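Local atomic coordinates of 4-alpha-glucanotransferase (Corynebacterium glutamicum, PDB entry 5B68), a protein that belongs to the amylomaltase (disproportionating enzyme) family of 4-alpha-glucanotransferases, with a TIM-barrel-type domain preceded by a beta-sandwich domain. Residues I246-E251 with M357-L362; E251-F256 with S307-N312; A299-P304 with R349-M354; L362-L367 with V450-G455. All coordinates share one frame; numbering follows the deposited sequence.

Interaction 1. Residues I246-E251 with M357-L362; sequences IYIRVE and MWLQWL
In the TIM-barrel-type domain, the long loop that leads from strand 215-218 to helix 261-277 packs against helix 349-376, and Ile248 is the residue that reaches across to Leu359 and Leu362. The contact is a small, fully buried apolar one, an example of how a single extended aliphatic side chain can tie an irregular loop to a regular helix. Ile248 sends its longer branch over: CG1 lies beside the backbone N (chi1 -67°), and the nearly straight continuation to CD1 carries the methyl to the helix surface. There CD1 sits 4.0 Å from Leu359 CD2 and equally 4.0 Å from Leu362 CB, two residues three positions apart on the same helical face. Both leucine side chains run at about a right angle to that of Ile248. Phe198 of helix 198-209 also touches Ile248. Polar groups beside this apolar patch find partners as well: Lys293 NZ binds the carbonyl oxygens of Ile246 and Ile248, while Gln366 OE1, further along helix 349-376, accepts from Arg249 N. Within the helix, Leu362 CD1 rests 3.6 Å above the ring plane of Trp358, displaced toward the rim.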
# COMPACT_ATOMS: atom_id res chain seq x y z
N ILE A 246 -4.19 11.13 13.66
CA ILE A 246 -4.07 10.48 14.97
C ILE A 246 -2.65 10.36 15.47
O ILE A 246 -2.42 10.26 16.69
CB ILE A 246 -4.74 9.16 15.00
CG1 ILE A 246 -5.20 8.84 16.45
CG2 ILE A 246 -3.94 8.02 14.37
CD1 ILE A 246 -5.94 7.53 16.50
N TYR A 247 -1.72 10.41 14.52
CA TYR A 247 -0.30 10.27 14.79
C TYR A 247 0.43 11.57 15.15
O TYR A 247 1.57 11.53 15.52
CB TYR A 247 0.41 9.60 13.61
CG TYR A 247 0.01 8.17 13.33
CD1 TYR A 247 0.33 7.16 14.22
CD2 TYR A 247 -0.65 7.83 12.18
CE1 TYR A 247 -0.02 5.86 13.96
CE2 TYR A 247 -1.00 6.55 11.92
CZ TYR A 247 -0.68 5.56 12.81
OH TYR A 247 -1.03 4.28 12.53
N ILE A 248 -0.23 12.72 15.04
CA ILE A 248 0.36 13.94 15.42
C ILE A 248 0.69 13.94 16.92
O ILE A 248 -0.17 13.54 17.75
CB ILE A 248 -0.59 15.10 15.14
CG1 ILE A 248 -0.80 15.29 13.61
CG2 ILE A 248 -0.03 16.37 15.73
CD1 ILE A 248 -1.92 16.29 13.31
N ARG A 249 1.90 14.36 17.26
CA ARG A 249 2.22 14.63 18.66
C ARG A 249 1.99 16.10 18.86
O ARG A 249 2.73 16.92 18.37
CB ARG A 249 3.65 14.33 19.02
CG ARG A 249 3.94 14.76 20.45
CD ARG A 249 5.18 14.14 21.06
NE ARG A 249 5.09 12.70 21.23
CZ ARG A 249 6.03 12.01 21.85
NH1 ARG A 249 7.06 12.64 22.35
NH2 ARG A 249 5.94 10.70 21.96
N VAL A 250 0.97 16.42 19.61
CA VAL A 250 0.52 17.81 19.63
C VAL A 250 1.50 18.73 20.28
O VAL A 250 1.65 19.91 19.90
CB VAL A 250 -0.91 17.94 20.24
CG1 VAL A 250 -1.93 17.07 19.51
CG2 VAL A 250 -0.91 17.66 21.76
N GLU A 251 2.19 18.20 21.31
CA GLU A 251 3.23 18.97 22.00
C GLU A 251 4.42 19.37 21.13
O GLU A 251 5.11 20.33 21.46
CB GLU A 251 3.72 18.25 23.29
CG GLU A 251 2.64 17.94 24.32
CD GLU A 251 2.01 16.57 24.17
OE1 GLU A 251 2.10 15.92 23.05
OE2 GLU A 251 1.40 16.14 25.17
N MET A 357 -7.02 20.88 6.25
CA MET A 357 -5.81 21.15 5.45
C MET A 357 -4.59 21.30 6.33
O MET A 357 -3.48 20.71 6.10
CB MET A 357 -6.00 22.36 4.53
CG MET A 357 -7.10 22.11 3.49
SD MET A 357 -7.49 23.68 2.59
CE MET A 357 -6.07 23.76 1.57
N TRP A 358 -4.79 22.02 7.43
CA TRP A 358 -3.73 22.32 8.34
C TRP A 358 -3.24 21.04 9.02
O TRP A 358 -2.02 20.88 9.18
CB TRP A 358 -4.24 23.37 9.34
CG TRP A 358 -3.35 23.74 10.47
CD1 TRP A 358 -2.31 24.53 10.42
CD2 TRP A 358 -3.51 23.34 11.83
NE1 TRP A 358 -1.76 24.69 11.69
CE2 TRP A 358 -2.52 23.95 12.57
CE3 TRP A 358 -4.45 22.54 12.49
CZ2 TRP A 358 -2.36 23.77 13.96
CZ3 TRP A 358 -4.32 22.37 13.90
CH2 TRP A 358 -3.26 22.98 14.60
N LEU A 359 -4.17 20.15 9.41
CA LEU A 359 -3.75 18.82 9.96
C LEU A 359 -2.82 18.06 9.00
O LEU A 359 -1.85 17.47 9.44
CB LEU A 359 -4.92 17.92 10.22
CG LEU A 359 -5.85 18.40 11.35
CD1 LEU A 359 -6.96 17.41 11.64
CD2 LEU A 359 -5.06 18.73 12.60
N GLN A 360 -3.11 18.09 7.69
CA GLN A 360 -2.18 17.48 6.72
C GLN A 360 -0.84 18.13 6.70
O GLN A 360 0.17 17.43 6.53
CB GLN A 360 -2.84 17.40 5.33
CG GLN A 360 -4.04 16.51 5.31
CD GLN A 360 -3.67 15.12 5.70
OE1 GLN A 360 -2.75 14.52 5.11
NE2 GLN A 360 -4.38 14.58 6.67
N TRP A 361 -0.76 19.46 6.84
CA TRP A 361 0.52 20.17 6.86
C TRP A 361 1.35 19.72 8.10
O TRP A 361 2.57 19.46 8.00
CB TRP A 361 0.28 21.73 6.86
CG TRP A 361 1.49 22.51 7.04
CD1 TRP A 361 2.61 22.55 6.24
CD2 TRP A 361 1.73 23.45 8.09
NE1 TRP A 361 3.52 23.42 6.73
CE2 TRP A 361 2.98 24.04 7.84
CE3 TRP A 361 0.98 23.86 9.22
CZ2 TRP A 361 3.55 24.99 8.71
CZ3 TRP A 361 1.52 24.86 10.02
CH2 TRP A 361 2.80 25.36 9.79
N LEU A 362 0.67 19.54 9.23
CA LEU A 362 1.32 19.10 10.45
C LEU A 362 1.84 17.67 10.24
O LEU A 362 2.98 17.36 10.70
CB LEU A 362 0.34 19.08 11.63
CG LEU A 362 -0.17 20.51 12.02
CD1 LEU A 362 -1.13 20.27 13.14
CD2 LEU A 362 0.86 21.52 12.43

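Interaction 2. Residues E251-F256 with S307-N312; sequences EDIPEF and SEREAN
Arg309, near the start of helix 307-338, grips the carboxylate of Glu255 side-on, a textbook two-pronged salt bridge. NE donates to Glu255 OE2 over 2.9 Å, and NH2 donates to Glu255 OE1 over 3.0 Å. Both bonds are close to straight, at 170° and 162°, and both oxygens present their syn lone pairs. The two planes differ by 10°, so carboxylate and guanidinium are nearly coplanar. Over one face of the guanidinium sits the ring of Pro254, its CG 3.6 Å above the plane and centred on it, while Pro254 CD comes to 3.4 Å from Arg309 NH2.

The next layer sets these groups in place. Arg309 folds at chi2 and chi3, both turns bringing NE round toward the carboxylate, and the glutamate bends at chi2 to meet it from the other direction. Behind Glu255, the short 3-10 turn is closed by Phe256 N bonding to Ile253 O. Arg309 NH1 has a further salt bridge with Glu365 of helix 349-376, whose Trp361 also touches the arginine. Held by two carboxylates and lined on one face by proline, the guanidinium is fixed in rotation, and the two carboxylates probably stabilise its positive charge where loop 251-256 meets two helices.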
# COMPACT_ATOMS: atom_id res chain seq x y z
N GLU A 251 2.19 18.20 21.31
CA GLU A 251 3.23 18.97 22.00
C GLU A 251 4.42 19.37 21.13
O GLU A 251 5.11 20.33 21.46
CB GLU A 251 3.72 18.25 23.29
CG GLU A 251 2.64 17.94 24.32
CD GLU A 251 2.01 16.57 24.17
OE1 GLU A 251 2.10 15.92 23.05
OE2 GLU A 251 1.40 16.14 25.17
N ASP A 252 4.64 18.68 20.00
CA ASP A 252 5.72 19.09 19.08
C ASP A 252 5.34 20.18 18.08
O ASP A 252 6.20 20.71 17.35
CB ASP A 252 6.17 17.84 18.25
CG ASP A 252 6.91 16.81 19.07
OD1 ASP A 252 7.24 17.07 20.25
OD2 ASP A 252 7.14 15.70 18.55
N ILE A 253 4.07 20.59 18.06
CA ILE A 253 3.68 21.63 17.13
C ILE A 253 4.27 22.98 17.65
O ILE A 253 4.01 23.33 18.79
CB ILE A 253 2.15 21.72 16.97
CG1 ILE A 253 1.48 20.39 16.55
CG2 ILE A 253 1.82 22.83 15.96
CD1 ILE A 253 -0.02 20.31 16.85
N PRO A 254 5.01 23.74 16.84
CA PRO A 254 5.58 24.97 17.39
C PRO A 254 4.54 25.90 18.05
O PRO A 254 4.83 26.48 19.09
CB PRO A 254 6.22 25.65 16.18
CG PRO A 254 6.69 24.48 15.36
CD PRO A 254 5.60 23.46 15.50
N GLU A 255 3.34 25.97 17.49
CA GLU A 255 2.31 26.90 18.01
C GLU A 255 1.69 26.40 19.33
O GLU A 255 1.00 27.18 20.02
CB GLU A 255 1.21 27.18 16.97
CG GLU A 255 1.63 28.07 15.78
CD GLU A 255 2.57 27.36 14.83
OE1 GLU A 255 2.41 26.11 14.69
OE2 GLU A 255 3.48 27.98 14.25
N PHE A 256 1.91 25.12 19.69
CA PHE A 256 1.49 24.57 20.98
C PHE A 256 1.96 25.47 22.13
O PHE A 256 1.22 25.73 23.11
CB PHE A 256 2.09 23.18 21.21
CG PHE A 256 1.80 22.59 22.56
CD1 PHE A 256 0.63 21.92 22.78
CD2 PHE A 256 2.71 22.73 23.60
CE1 PHE A 256 0.35 21.39 24.03
CE2 PHE A 256 2.43 22.20 24.85
CZ PHE A 256 1.24 21.54 25.06
N SER A 307 5.43 34.64 10.39
CA SER A 307 5.34 34.76 8.95
C SER A 307 6.16 33.67 8.24
O SER A 307 5.79 33.28 7.14
CB SER A 307 5.77 36.15 8.51
OG SER A 307 7.15 36.26 8.74
N GLU A 308 7.25 33.17 8.85
CA GLU A 308 8.00 32.08 8.21
C GLU A 308 7.11 30.82 8.20
O GLU A 308 6.93 30.20 7.16
CB GLU A 308 9.35 31.80 8.88
CG GLU A 308 10.15 30.72 8.14
CD GLU A 308 11.62 30.61 8.54
OE1 GLU A 308 12.45 30.19 7.71
OE2 GLU A 308 11.94 30.94 9.70
N ARG A 309 6.49 30.55 9.35
CA ARG A 309 5.56 29.42 9.51
C ARG A 309 4.35 29.53 8.58
O ARG A 309 3.99 28.54 7.93
CB ARG A 309 5.06 29.30 10.95
CG ARG A 309 6.13 28.91 11.94
CD ARG A 309 6.43 27.45 11.91
NE ARG A 309 5.30 26.68 12.45
CZ ARG A 309 5.17 25.37 12.24
NH1 ARG A 309 6.12 24.74 11.58
NH2 ARG A 309 4.13 24.71 12.70
N GLU A 310 3.75 30.71 8.50
CA GLU A 310 2.62 30.93 7.56
C GLU A 310 3.03 30.65 6.12
O GLU A 310 2.29 30.00 5.43
CB GLU A 310 2.04 32.33 7.65
CG GLU A 310 0.91 32.64 6.68
CD GLU A 310 -0.39 31.96 6.97
OE1 GLU A 310 -1.32 32.19 6.16
OE2 GLU A 310 -0.55 31.18 7.95
N ALA A 311 4.20 31.12 5.69
CA ALA A 311 4.65 30.94 4.32
C ALA A 311 4.97 29.48 4.01
O ALA A 311 4.82 29.05 2.91
CB ALA A 311 5.89 31.79 4.03
N ASN A 312 5.43 28.76 5.01
CA ASN A 312 5.56 27.31 4.90
C ASN A 312 4.22 26.60 4.72
O ASN A 312 4.09 25.73 3.86
CB ASN A 312 6.25 26.77 6.13
CG ASN A 312 7.66 26.50 5.86
OD1 ASN A 312 8.52 27.37 6.02
ND2 ASN A 312 7.92 25.31 5.34

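Interaction 3. Residues A299-P304 with R349-M354; sequences AIFEMP and RDELTM
Phe301 points its ring at the first turn of helix 349-376 and meets Met354 and Glu351 with its outer rim. Its CZ lies 3.8 Å from Met354 CG, which approaches near the ring plane, and CE2 is 4.1 Å from Glu351 CG, likewise at the edge. With chi1 at 180°, CG of the phenylalanine stands opposite the backbone N, and the ring is carried out from segment 299-304 so that its rim reaches Met354 and Glu351. The contact is apolar packing at the ring edge: the aliphatic carbons touch the rim, and neither flat face is used across these two segments.

Met354 crosses the phenylalanine at about a right angle and then bends at chi2 and chi3, so that only the beginning of its chain takes part and its end turns off. Glu351 is extended beyond CG; it lends its methylene, while its carboxylate plane stands 82° from the ring. An aromatic partner from the same helix is Trp358, whose ring meets that of Phe301 with the planes inclined at about 55°.

The helix that receives the ring is secured at its start. Thr353 OG1 donates to Arg349 O over 2.8 Å, and Thr353 N reaches the same oxygen from the opposite face of its carbonyl plane. Asp348 OD1 accepts from Glu351 N, and Arg349 forms a salt bridge with Asp333 of helix 307-338. Glu302 OE1 and Glu351 OE2 come within 4.8 Å at this exposed margin; the like charges probably disfavour closer approach, so the contact probably rests mainly on the carbons around Phe301.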
# COMPACT_ATOMS: atom_id res chain seq x y z
N ALA A 299 -7.83 23.84 19.46
CA ALA A 299 -7.25 24.99 20.17
C ALA A 299 -5.96 25.54 19.57
O ALA A 299 -5.76 26.74 19.48
CB ALA A 299 -7.07 24.66 21.65
N ILE A 300 -5.05 24.68 19.12
CA ILE A 300 -3.80 25.24 18.61
C ILE A 300 -4.05 25.94 17.27
O ILE A 300 -3.26 26.81 16.86
CB ILE A 300 -2.75 24.11 18.40
CG1 ILE A 300 -2.39 23.46 19.75
CG2 ILE A 300 -1.50 24.63 17.70
CD1 ILE A 300 -1.81 22.06 19.64
N PHE A 301 -5.09 25.48 16.55
CA PHE A 301 -5.40 26.04 15.22
C PHE A 301 -5.67 27.54 15.31
O PHE A 301 -5.38 28.30 14.35
CB PHE A 301 -6.59 25.34 14.62
CG PHE A 301 -6.99 25.84 13.23
CD1 PHE A 301 -6.10 25.76 12.16
CD2 PHE A 301 -8.28 26.35 13.01
CE1 PHE A 301 -6.49 26.18 10.90
CE2 PHE A 301 -8.68 26.76 11.74
CZ PHE A 301 -7.79 26.67 10.68
N GLU A 302 -6.23 27.96 16.45
CA GLU A 302 -6.45 29.41 16.73
C GLU A 302 -5.20 30.26 16.89
O GLU A 302 -5.28 31.48 16.84
CB GLU A 302 -7.30 29.61 17.98
CG GLU A 302 -8.69 29.02 17.95
CD GLU A 302 -9.58 29.54 16.82
OE1 GLU A 302 -10.24 28.70 16.17
OE2 GLU A 302 -9.60 30.77 16.56
N MET A 303 -4.05 29.65 17.17
CA MET A 303 -2.85 30.42 17.45
C MET A 303 -2.30 30.99 16.18
O MET A 303 -2.33 30.32 15.15
CB MET A 303 -1.76 29.54 18.07
CG MET A 303 -2.09 28.95 19.42
SD MET A 303 -2.31 30.26 20.70
CE MET A 303 -4.08 30.16 20.80
N PRO A 304 -1.77 32.21 16.25
CA PRO A 304 -1.27 32.87 15.05
C PRO A 304 0.11 32.39 14.72
O PRO A 304 0.94 32.18 15.61
CB PRO A 304 -1.26 34.37 15.44
CG PRO A 304 -1.08 34.34 16.93
CD PRO A 304 -1.84 33.14 17.39
N ARG A 349 -17.99 26.00 7.07
CA ARG A 349 -17.42 24.92 6.26
C ARG A 349 -16.02 25.24 5.78
O ARG A 349 -15.17 24.38 5.68
CB ARG A 349 -18.31 24.66 5.05
CG ARG A 349 -17.99 23.41 4.24
CD ARG A 349 -19.05 23.25 3.18
NE ARG A 349 -18.92 22.09 2.33
CZ ARG A 349 -18.55 22.14 1.06
NH1 ARG A 349 -18.20 23.28 0.51
NH2 ARG A 349 -18.50 21.04 0.35
N ASP A 350 -15.78 26.49 5.43
CA ASP A 350 -14.52 26.91 4.92
C ASP A 350 -13.42 26.93 6.00
O ASP A 350 -12.29 26.52 5.75
CB ASP A 350 -14.60 28.26 4.30
CG ASP A 350 -15.50 28.30 3.08
OD1 ASP A 350 -15.25 27.50 2.16
OD2 ASP A 350 -16.46 29.12 3.07
N GLU A 351 -13.76 27.41 7.18
CA GLU A 351 -12.82 27.32 8.29
C GLU A 351 -12.53 25.86 8.65
O GLU A 351 -11.37 25.57 8.92
CB GLU A 351 -13.37 28.05 9.54
CG GLU A 351 -12.44 27.94 10.72
CD GLU A 351 -12.79 28.89 11.84
OE1 GLU A 351 -13.75 28.58 12.55
OE2 GLU A 351 -12.08 29.91 11.96
N LEU A 352 -13.56 25.01 8.71
CA LEU A 352 -13.40 23.58 8.98
C LEU A 352 -12.52 22.95 7.91
O LEU A 352 -11.67 22.12 8.22
CB LEU A 352 -14.72 22.83 9.01
CG LEU A 352 -15.55 22.82 10.28
CD1 LEU A 352 -16.81 22.07 10.00
CD2 LEU A 352 -14.74 22.16 11.43
N THR A 353 -12.75 23.32 6.64
CA THR A 353 -11.91 22.82 5.53
C THR A 353 -10.45 23.19 5.78
O THR A 353 -9.50 22.37 5.65
CB THR A 353 -12.44 23.32 4.16
OG1 THR A 353 -13.73 22.77 3.89
CG2 THR A 353 -11.46 22.97 3.04
N MET A 354 -10.22 24.42 6.19
CA MET A 354 -8.89 24.91 6.42
C MET A 354 -8.19 24.14 7.55
O MET A 354 -6.99 23.91 7.48
CB MET A 354 -8.92 26.39 6.73
CG MET A 354 -7.54 27.00 6.86
SD MET A 354 -6.47 26.90 5.41
CE MET A 354 -7.16 28.20 4.38

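Interaction 4. Residues L362-L367 with V450-G455; sequences LCDEQL and VLRHSG. With SO4 (sulfate ion), chain F.
His453 and Asp364 join the loop just after helix 441-452 to the middle of helix 349-376 through one nearly straight hydrogen bond, NE2 to OD1, 2.9 Å long at 166°. Torsions on each side bring the two atoms together. Asp364 holds CG opposite its backbone N (chi1 180°), which carries the carboxylate outward from the helix to the histidine; His453 keeps CG beside its own N. The acceptor lies almost in the imidazole plane, yet the donor meets OD1 from well above the carboxylate plane, and the two planes stand 67° apart. Leu367 adds an apolar touch, its CB 4.2 Å from His453 CD2.

Arg452 runs out extended, then bends at chi3. Its CG lies 3.8 Å above the plane of the His453 ring, toward the rim, and the guanidinium beyond takes a sulfate ion, probably from the crystallisation liquor, edge-on, NH1 to O3 and NH2 to O4, each 2.9 Å. One water donates to both Leu367 O, at 3.1 Å, and His453 O, at 2.7 Å. OD1 of Asp364 also receives a salt bridge from Arg319, so histidine and arginine share one carboxylate oxygen, which probably eases its burden of negative charge.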
# COMPACT_ATOMS: atom_id res chain seq x y z
N LEU A 362 0.67 19.54 9.23
CA LEU A 362 1.32 19.10 10.45
C LEU A 362 1.84 17.67 10.24
O LEU A 362 2.98 17.36 10.70
CB LEU A 362 0.34 19.08 11.63
CG LEU A 362 -0.17 20.51 12.02
CD1 LEU A 362 -1.13 20.27 13.14
CD2 LEU A 362 0.86 21.52 12.43
N CYS A 363 1.01 16.83 9.64
CA CYS A 363 1.43 15.42 9.39
C CYS A 363 2.67 15.47 8.48
O CYS A 363 3.67 14.74 8.69
CB CYS A 363 0.34 14.62 8.72
SG CYS A 363 -1.03 14.18 9.74
N ASP A 364 2.64 16.32 7.45
CA ASP A 364 3.78 16.47 6.54
C ASP A 364 5.06 16.85 7.29
O ASP A 364 6.13 16.25 7.07
CB ASP A 364 3.48 17.51 5.43
CG ASP A 364 4.66 17.70 4.46
OD1 ASP A 364 4.72 16.94 3.49
OD2 ASP A 364 5.53 18.52 4.66
N GLU A 365 5.00 17.88 8.11
CA GLU A 365 6.22 18.31 8.76
C GLU A 365 6.69 17.31 9.85
O GLU A 365 7.89 17.22 10.06
CB GLU A 365 6.12 19.76 9.28
CG GLU A 365 5.24 19.95 10.49
CD GLU A 365 5.18 21.44 10.96
OE1 GLU A 365 4.39 21.77 11.89
OE2 GLU A 365 5.91 22.27 10.37
N GLN A 366 5.78 16.63 10.55
CA GLN A 366 6.22 15.69 11.59
C GLN A 366 6.83 14.46 10.96
O GLN A 366 7.82 13.92 11.49
CB GLN A 366 5.08 15.31 12.54
CG GLN A 366 4.75 16.56 13.42
CD GLN A 366 4.03 16.29 14.71
OE1 GLN A 366 3.76 15.16 15.12
NE2 GLN A 366 3.58 17.40 15.33
N LEU A 367 6.27 14.05 9.83
CA LEU A 367 6.86 12.91 9.07
C LEU A 367 8.18 13.26 8.46
O LEU A 367 9.10 12.45 8.44
CB LEU A 367 5.92 12.48 7.96
CG LEU A 367 4.78 11.58 8.33
CD1 LEU A 367 3.87 11.37 7.14
CD2 LEU A 367 5.38 10.21 8.76
N VAL A 450 3.09 9.34 -0.43
CA VAL A 450 3.59 8.17 0.30
C VAL A 450 5.11 8.18 0.33
O VAL A 450 5.71 7.92 1.37
CB VAL A 450 3.02 6.80 -0.19
CG1 VAL A 450 3.65 5.64 0.54
CG2 VAL A 450 1.54 6.73 -0.03
N LEU A 451 5.72 8.52 -0.79
CA LEU A 451 7.17 8.52 -0.90
C LEU A 451 7.88 9.80 -0.47
O LEU A 451 9.08 9.83 -0.43
CB LEU A 451 7.57 8.21 -2.34
CG LEU A 451 7.39 6.74 -2.72
CD1 LEU A 451 7.08 6.59 -4.18
CD2 LEU A 451 8.61 5.94 -2.33
N ARG A 452 7.13 10.84 -0.14
CA ARG A 452 7.75 12.14 0.06
C ARG A 452 8.78 12.16 1.18
O ARG A 452 9.81 12.76 1.06
CB ARG A 452 6.72 13.23 0.31
CG ARG A 452 7.28 14.62 0.12
CD ARG A 452 6.20 15.65 0.19
NE ARG A 452 5.44 15.75 -1.04
CZ ARG A 452 5.89 16.28 -2.17
NH1 ARG A 452 5.10 16.33 -3.22
NH2 ARG A 452 7.11 16.77 -2.25
N HIS A 453 8.46 11.48 2.27
CA HIS A 453 9.31 11.47 3.44
C HIS A 453 9.71 10.06 3.79
O HIS A 453 9.81 9.71 4.93
CB HIS A 453 8.61 12.15 4.59
CG HIS A 453 8.16 13.53 4.27
ND1 HIS A 453 9.04 14.51 3.88
CD2 HIS A 453 6.93 14.08 4.24
CE1 HIS A 453 8.37 15.62 3.65
NE2 HIS A 453 7.09 15.38 3.86
N SER A 454 9.90 9.24 2.78
CA SER A 454 10.32 7.89 3.00
C SER A 454 11.44 7.52 2.05
O SER A 454 11.62 8.15 1.04
CB SER A 454 9.14 6.94 2.87
OG SER A 454 8.71 6.89 1.55
N GLY A 455 12.20 6.52 2.43
CA GLY A 455 13.25 6.01 1.56
C GLY A 455 12.84 4.75 0.77
O GLY A 455 13.63 4.16 -0.00
S SO4 F . 6.67 18.34 -5.82
O1 SO4 F . 6.28 19.73 -6.20
O2 SO4 F . 7.65 17.80 -6.78
O3 SO4 F . 5.41 17.53 -5.81
O4 SO4 F . 7.40 18.42 -4.56
O HOH W 1 8.58 9.67 7.29

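In the fold
Three of the four contacts use helix 349-376 directly: interaction 3 at its beginning, interaction 1 further on and interaction 4 beyond that, with Leu362 common to the last two. Interaction 2 joins them through Glu251, shared with interaction 1, and through the Arg309-Glu365 salt bridge to interaction 4. Centres of touching contacts lie about 11 to 16 Å apart, whereas interactions 3 and 4 are about 22 Å apart and do not touch. Along the chain, interactions 2 and 3 alternate and are both nested inside the loop closed by interaction 1; interaction 4 follows, leading back to barrel strand 456-459. One helix thus links a helical excursion to the TIM-barrel core.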